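Local coordinates for protein xylanase 10C (Pseudomonas cellulosa, PDB 1GNY) that binds xylan and xylooligosaccharides through this N-terminal family 15 carbohydrate-binding module of an endo-beta-1,4-xylanase whose catalytic domain lies C-terminal to it, at residues Met61-Ser66 against Ile140-Val145; Glu90-Ala95 against Ile112-Asp117. One frame throughout, in Å; residues are numbered along the deposited sequence.

Followed from the N terminus, the chain first reaches M61-S66, on strand 58-65 of the six-stranded antiparallel sheet. It then runs through helix 67-72 and the hairpin 75-82/85-90 of the five-stranded sheet into E90-A95. Contact 2 closes the first loop when strand 106-111 delivers I112-D117 back against E90-A95. Contact 1 closes much later, when strand 139-149 brings I140-V145 alongside strand 58-65, so the whole of contact 2 falls within its span. Contact 1 joins two strands of one sheet; contact 2 links the exit of the other sheet's edge strand to the loop after 106-111. Their centres lie about 21 Å apart.

Contact 1: residues Met61-Ser66 against Ile140-Val145; sequences MVVNVS and ITIKSV. With NA (sodium ion), chain C.
M61-V65 and I140-V145 pair as antiparallel strands, the axes of these short segments approaching to 4.7 Å at 156°, with a classic beta bulge where K143 and S144 both face V62. V62 N gives a 3.0 Å bond to S144 O, and V62 O takes K143 N at 2.8 Å. Beyond the bulge, N64 and T141 form a hydrogen-bonded pair with bonds both ways, N64 N to T141 O at 2.8 Å. The apolar face is built from M61, V63, V65, I140, I142 and V145. M61 CG lies beside the backbone N (chi1 -61°) and the chain then runs extended, side by side with V145; M61 CG is 3.9 Å from V145 CG2. At the other end the tip of I140 bends toward V65, CD1 reaching V65 CB at 3.7 Å. On the partly exposed face S144 OG sits 3.3 Å from V62 CG2, while K143 CB rests by V62 CG1 and its extended chain leads away to a salt bridge with D105. N64 CG stands anti to the backbone N (chi1 -170°), beside the carbonyl carbon; N64 OD1 binds the sodium ion at 2.4 Å, joined by V65 O, A102 O and two waters. N64 ND2 donates to one of those waters and to D105, which would fix the amide's rotation. Strand 106-111 flanks 58-65 and strand 32-36 flanks 139-149, while M61, I140 and I142 pack on 75-82 and 126-133 of the facing sheet.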
loop_
_atom_site.group_PDB
_atom_site.type_symbol
_atom_site.label_atom_id
_atom_site.label_comp_id
_atom_site.label_asym_id
_atom_site.label_seq_id
_atom_site.Cartn_x
_atom_site.Cartn_y
_atom_site.Cartn_z
ATOM N N MET A 61 -1.122 -2.056 -7.456
ATOM C CA MET A 61 -2.091 -2.785 -6.638
ATOM C C MET A 61 -3.432 -2.923 -7.341
ATOM O O MET A 61 -3.940 -1.935 -7.829
ATOM C CB MET A 61 -2.308 -2.067 -5.296
ATOM C CG MET A 61 -1.087 -1.944 -4.472
ATOM S SD MET A 61 -1.537 -1.727 -2.706
ATOM C CE MET A 61 0.096 -1.583 -2.044
ATOM N N VAL A 62 -3.998 -4.127 -7.392
ATOM C CA VAL A 62 -5.388 -4.275 -7.912
ATOM C C VAL A 62 -6.247 -4.229 -6.657
ATOM O O VAL A 62 -6.055 -5.065 -5.755
ATOM C CB VAL A 62 -5.638 -5.566 -8.668
ATOM C CG1 VAL A 62 -7.131 -5.694 -9.049
ATOM C CG2 VAL A 62 -4.782 -5.627 -9.940
ATOM N N VAL A 63 -7.187 -3.289 -6.600
ATOM C CA VAL A 63 -8.040 -3.103 -5.410
ATOM C C VAL A 63 -9.522 -3.052 -5.726
ATOM O O VAL A 63 -9.894 -2.839 -6.869
ATOM C CB VAL A 63 -7.676 -1.825 -4.605
ATOM C CG1 VAL A 63 -6.207 -1.833 -4.232
ATOM C CG2 VAL A 63 -8.006 -0.534 -5.401
ATOM N N ASN A 64 -10.343 -3.302 -4.715
ATOM C CA ASN A 64 -11.786 -3.082 -4.813
ATOM C C ASN A 64 -12.213 -2.271 -3.620
ATOM O O ASN A 64 -11.896 -2.621 -2.458
ATOM C CB ASN A 64 -12.578 -4.358 -4.893
ATOM C CG ASN A 64 -14.042 -4.094 -5.248
ATOM O OD1 ASN A 64 -14.839 -3.755 -4.389
ATOM N ND2 ASN A 64 -14.378 -4.178 -6.558
ATOM N N VAL A 65 -12.908 -1.169 -3.887
ATOM C CA VAL A 65 -13.348 -0.249 -2.823
ATOM C C VAL A 65 -14.863 -0.370 -2.582
ATOM O O VAL A 65 -15.628 -0.486 -3.529
ATOM C CB VAL A 65 -12.831 1.209 -2.995
ATOM C CG1 VAL A 65 -11.700 1.358 -4.081
ATOM C CG2 VAL A 65 -13.923 2.235 -3.157
ATOM N N SER A 66 -15.281 -0.398 -1.322
ATOM C CA SER A 66 -16.715 -0.551 -1.013
ATOM C C SER A 66 -17.487 0.741 -1.273
ATOM O O SER A 66 -16.934 1.856 -1.327
ATOM C CB SER A 66 -16.966 -0.990 0.440
ATOM O OG SER A 66 -16.807 0.084 1.346
ATOM N N ILE A 140 -11.811 -1.769 2.229
ATOM C CA ILE A 140 -10.906 -1.832 1.075
ATOM C C ILE A 140 -10.421 -3.269 0.944
ATOM O O ILE A 140 -10.022 -3.852 1.955
ATOM C CB ILE A 140 -9.688 -0.893 1.261
ATOM C CG1 ILE A 140 -10.097 0.591 1.327
ATOM C CG2 ILE A 140 -8.667 -1.093 0.129
ATOM C CD1 ILE A 140 -10.756 1.180 0.108
ATOM N N THR A 141 -10.459 -3.825 -0.273
ATOM C CA THR A 141 -9.900 -5.144 -0.584
ATOM C C THR A 141 -8.720 -5.009 -1.541
ATOM O O THR A 141 -8.834 -4.367 -2.587
ATOM C CB THR A 141 -10.946 -6.122 -1.162
ATOM O OG1 THR A 141 -11.986 -6.337 -0.180
ATOM C CG2 THR A 141 -10.320 -7.481 -1.479
ATOM N N ILE A 142 -7.577 -5.584 -1.150
ATOM C CA ILE A 142 -6.400 -5.712 -2.050
ATOM C C ILE A 142 -6.384 -7.133 -2.642
ATOM O O ILE A 142 -6.294 -8.118 -1.911
ATOM C CB ILE A 142 -5.036 -5.412 -1.349
ATOM C CG1 ILE A 142 -5.083 -4.082 -0.620
ATOM C CG2 ILE A 142 -3.899 -5.417 -2.381
ATOM C CD1 ILE A 142 -5.332 -4.203 0.847
ATOM N N LYS A 143 -6.471 -7.232 -3.963
ATOM C CA LYS A 143 -6.456 -8.543 -4.674
ATOM C C LYS A 143 -5.029 -9.009 -5.011
ATOM O O LYS A 143 -4.739 -10.216 -4.979
ATOM C CB LYS A 143 -7.315 -8.477 -5.961
ATOM C CG LYS A 143 -8.769 -8.254 -5.691
ATOM C CD LYS A 143 -9.630 -8.507 -6.906
ATOM C CE LYS A 143 -11.055 -8.849 -6.536
ATOM N NZ LYS A 143 -11.860 -9.077 -7.776
ATOM N N SER A 144 -4.169 -8.060 -5.362
ATOM C CA SER A 144 -2.776 -8.360 -5.754
ATOM C C SER A 144 -1.889 -7.129 -5.646
ATOM O O SER A 144 -2.367 -5.981 -5.771
ATOM C CB SER A 144 -2.717 -8.883 -7.202
ATOM O OG SER A 144 -3.061 -7.864 -8.164
ATOM N N VAL A 145 -0.598 -7.389 -5.437
ATOM C CA VAL A 145 0.415 -6.323 -5.430
ATOM C C VAL A 145 1.610 -6.820 -6.235
ATOM O O VAL A 145 2.136 -7.892 -5.956
ATOM C CB VAL A 145 0.885 -5.931 -4.019
ATOM C CG1 VAL A 145 1.935 -4.841 -4.069
ATOM C CG2 VAL A 145 -0.306 -5.499 -3.147
HETATM NA NA NA C . -16.772 -2.396 -4.971
HETATM O O HOH W 1 -17.177 -3.759 -7.359
HETATM O O HOH W 2 -18.302 -3.082 -3.976
#

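Contact 2: residues Glu90-Ala95 against Ile112-Asp117; sequences EWDCLA and IDEDDD. With XYP (beta-D-xylopyranose), chain B; XYP (beta-D-xylopyranose), chain D.
E90 reaches across to the backbone of D113, whose N-H points almost straight (177°) at E90 OE1, 3.0 Å away on the anti side and 31° out of the carboxylate plane. The other oxygen, OE2, accepts D92 N through its anti lone pair at 3.0 Å, so one buried carboxylate spans the two loops. E90 CG, anti to its backbone N, lies near I112 CG1; the bend at chi2 then turns CD, and with it the carboxylate, toward D113 and E114. F119 touches the side chains of E90 and I112. E114 OE2 lies only 3.3 Å from E90 OE1, two acceptors, carboxylate planes 77° apart; their closeness may raise the pKa of one, though the N-H donors on E90 and the salt bridge of E114 OE1 to K118 would offset this. The 90-95 loop supplies W91 and D92 to the xylan-binding site of the beta-sandwich module, and the C93-C110 disulfide ties it to strand 106-111. Xylose C5 of chain B lies over one face of the W91 ring, 3.6 Å from CG, a CH-pi contact, while xylose O5 of chain D comes obliquely to 3.5 Å from W91 CH2. An alanine here would probably leave the chain B xylose without the ring face under its C5 and the chain D xylose without its contact at CH2. The outer side is looser, bridged by water: one molecule accepts from W91 N and donates to E114 OE2, and another bonds weakly to D92 OD2 and D113 O.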
loop_
_atom_site.group_PDB
_atom_site.type_symbol
_atom_site.label_atom_id
_atom_site.label_comp_id
_atom_site.label_asym_id
_atom_site.label_seq_id
_atom_site.Cartn_x
_atom_site.Cartn_y
_atom_site.Cartn_z
ATOM N N GLU A 90 8.318 6.980 1.143
ATOM C CA GLU A 90 7.742 7.464 -0.115
ATOM C C GLU A 90 6.311 7.879 0.230
ATOM O O GLU A 90 5.440 7.040 0.433
ATOM C CB GLU A 90 7.710 6.391 -1.221
ATOM C CG GLU A 90 7.059 6.877 -2.531
ATOM C CD GLU A 90 7.666 8.177 -3.065
ATOM O OE1 GLU A 90 8.823 8.156 -3.528
ATOM O OE2 GLU A 90 6.989 9.234 -2.995
ATOM N N TRP A 91 6.091 9.187 0.255
ATOM C CA TRP A 91 4.829 9.795 0.683
ATOM C C TRP A 91 4.103 10.594 -0.424
ATOM O O TRP A 91 3.106 11.251 -0.156
ATOM C CB TRP A 91 5.173 10.762 1.844
ATOM C CG TRP A 91 5.923 10.061 2.954
ATOM C CD1 TRP A 91 7.227 10.243 3.345
ATOM C CD2 TRP A 91 5.394 9.049 3.799
ATOM N NE1 TRP A 91 7.526 9.398 4.387
ATOM C CE2 TRP A 91 6.419 8.660 4.692
ATOM C CE3 TRP A 91 4.126 8.457 3.925
ATOM C CZ2 TRP A 91 6.224 7.684 5.678
ATOM C CZ3 TRP A 91 3.935 7.492 4.908
ATOM C CH2 TRP A 91 4.981 7.111 5.756
ATOM N N ASP A 92 4.572 10.509 -1.653
ATOM C CA ASP A 92 4.023 11.366 -2.743
ATOM C C ASP A 92 2.971 10.717 -3.678
ATOM O O ASP A 92 2.536 11.348 -4.670
ATOM C CB ASP A 92 5.173 11.966 -3.581
ATOM C CG ASP A 92 6.111 12.869 -2.760
ATOM O OD1 ASP A 92 5.674 13.526 -1.780
ATOM O OD2 ASP A 92 7.331 12.957 -3.033
ATOM N N CYS A 93 2.536 9.504 -3.355
ATOM C CA CYS A 93 1.534 8.806 -4.154
ATOM C C CYS A 93 0.162 9.041 -3.550
ATOM O O CYS A 93 0.018 9.042 -2.333
ATOM C CB CYS A 93 1.837 7.316 -4.213
ATOM S SG CYS A 93 3.417 6.943 -5.016
ATOM N N LEU A 94 -0.826 9.282 -4.401
ATOM C CA LEU A 94 -2.206 9.457 -3.938
ATOM C C LEU A 94 -3.191 9.205 -5.050
ATOM O O LEU A 94 -2.946 9.585 -6.200
ATOM C CB LEU A 94 -2.436 10.866 -3.391
ATOM C CG LEU A 94 -3.765 11.071 -2.660
ATOM C CD1 LEU A 94 -3.758 10.304 -1.351
ATOM C CD2 LEU A 94 -3.986 12.539 -2.430
ATOM N N ALA A 95 -4.281 8.541 -4.692
ATOM C CA ALA A 95 -5.425 8.310 -5.560
ATOM C C ALA A 95 -6.572 9.037 -4.897
ATOM O O ALA A 95 -7.064 8.653 -3.834
ATOM C CB ALA A 95 -5.733 6.832 -5.687
ATOM N N ILE A 112 8.330 4.659 -6.651
ATOM C CA ILE A 112 9.244 5.049 -5.570
ATOM C C ILE A 112 10.392 5.850 -6.193
ATOM O O ILE A 112 11.094 5.357 -7.062
ATOM C CB ILE A 112 9.808 3.808 -4.809
ATOM C CG1 ILE A 112 8.683 3.049 -4.091
ATOM C CG2 ILE A 112 10.913 4.238 -3.843
ATOM C CD1 ILE A 112 9.088 1.640 -3.524
ATOM N N ASP A 113 10.570 7.084 -5.750
ATOM C CA ASP A 113 11.629 7.960 -6.265
ATOM C C ASP A 113 12.000 9.031 -5.213
ATOM O O ASP A 113 11.351 10.078 -5.127
ATOM C CB ASP A 113 11.165 8.616 -7.563
ATOM C CG ASP A 113 12.229 9.511 -8.206
ATOM O OD1 ASP A 113 13.421 9.462 -7.825
ATOM O OD2 ASP A 113 11.931 10.318 -9.115
ATOM N N GLU A 114 13.022 8.732 -4.420
ATOM C CA GLU A 114 13.551 9.642 -3.397
ATOM C C GLU A 114 14.900 10.214 -3.845
ATOM O O GLU A 114 15.766 9.506 -4.353
ATOM C CB GLU A 114 13.672 8.959 -2.035
ATOM C CG GLU A 114 12.315 8.620 -1.397
ATOM C CD GLU A 114 11.562 9.864 -0.941
ATOM O OE1 GLU A 114 11.983 10.505 0.041
ATOM O OE2 GLU A 114 10.553 10.216 -1.590
ATOM N N ASP A 115 15.060 11.517 -3.647
ATOM C CA ASP A 115 16.276 12.222 -4.106
ATOM C C ASP A 115 17.571 11.705 -3.446
ATOM O O ASP A 115 18.607 11.641 -4.104
ATOM C CB ASP A 115 16.150 13.734 -3.908
ATOM C CG ASP A 115 15.131 14.380 -4.837
ATOM O OD1 ASP A 115 14.826 13.846 -5.934
ATOM O OD2 ASP A 115 14.577 15.461 -4.539
ATOM N N ASP A 116 17.484 11.279 -2.190
ATOM C CA ASP A 116 18.631 10.713 -1.435
ATOM C C ASP A 116 18.872 9.201 -1.602
ATOM O O ASP A 116 19.686 8.633 -0.900
ATOM C CB ASP A 116 18.560 11.069 0.058
ATOM C CG ASP A 116 17.413 10.385 0.798
ATOM O OD1 ASP A 116 16.611 9.645 0.185
ATOM O OD2 ASP A 116 17.249 10.545 2.019
ATOM N N ASP A 117 18.116 8.567 -2.494
ATOM C CA ASP A 117 18.212 7.102 -2.760
ATOM C C ASP A 117 18.088 6.227 -1.496
ATOM O O ASP A 117 18.682 5.151 -1.410
ATOM C CB ASP A 117 19.502 6.745 -3.535
ATOM C CG ASP A 117 19.508 7.268 -4.977
ATOM O OD1 ASP A 117 18.452 7.674 -5.540
ATOM O OD2 ASP A 117 20.571 7.296 -5.642
HETATM C C1 XYP B . 4.085 11.108 7.352
HETATM C C2 XYP B . 2.959 12.109 7.200
HETATM C C3 XYP B . 3.023 12.801 5.859
HETATM C C4 XYP B . 4.429 13.300 5.606
HETATM C C5 XYP B . 5.391 12.143 5.817
HETATM O O2 XYP B . 1.697 11.476 7.346
HETATM O O3 XYP B . 2.105 13.875 5.780
HETATM O O4 XYP B . 4.437 13.719 4.265
HETATM O O5 XYP B . 5.288 11.651 7.143
HETATM C C1 XYP D . 4.418 6.887 10.288
HETATM C C2 XYP D . 5.644 7.767 10.446
HETATM C C3 XYP D . 5.225 9.202 10.182
HETATM C C4 XYP D . 4.578 9.320 8.819
HETATM C C5 XYP D . 3.456 8.309 8.738
HETATM O O2 XYP D . 6.156 7.666 11.772
HETATM O O3 XYP D . 6.356 10.053 10.136
HETATM O O4 XYP D . 4.050 10.637 8.674
HETATM O O5 XYP D . 3.916 6.984 9.041
HETATM O O HOH W 3 8.327 11.169 -0.097
HETATM O O HOH W 4 8.199 11.105 -5.659
#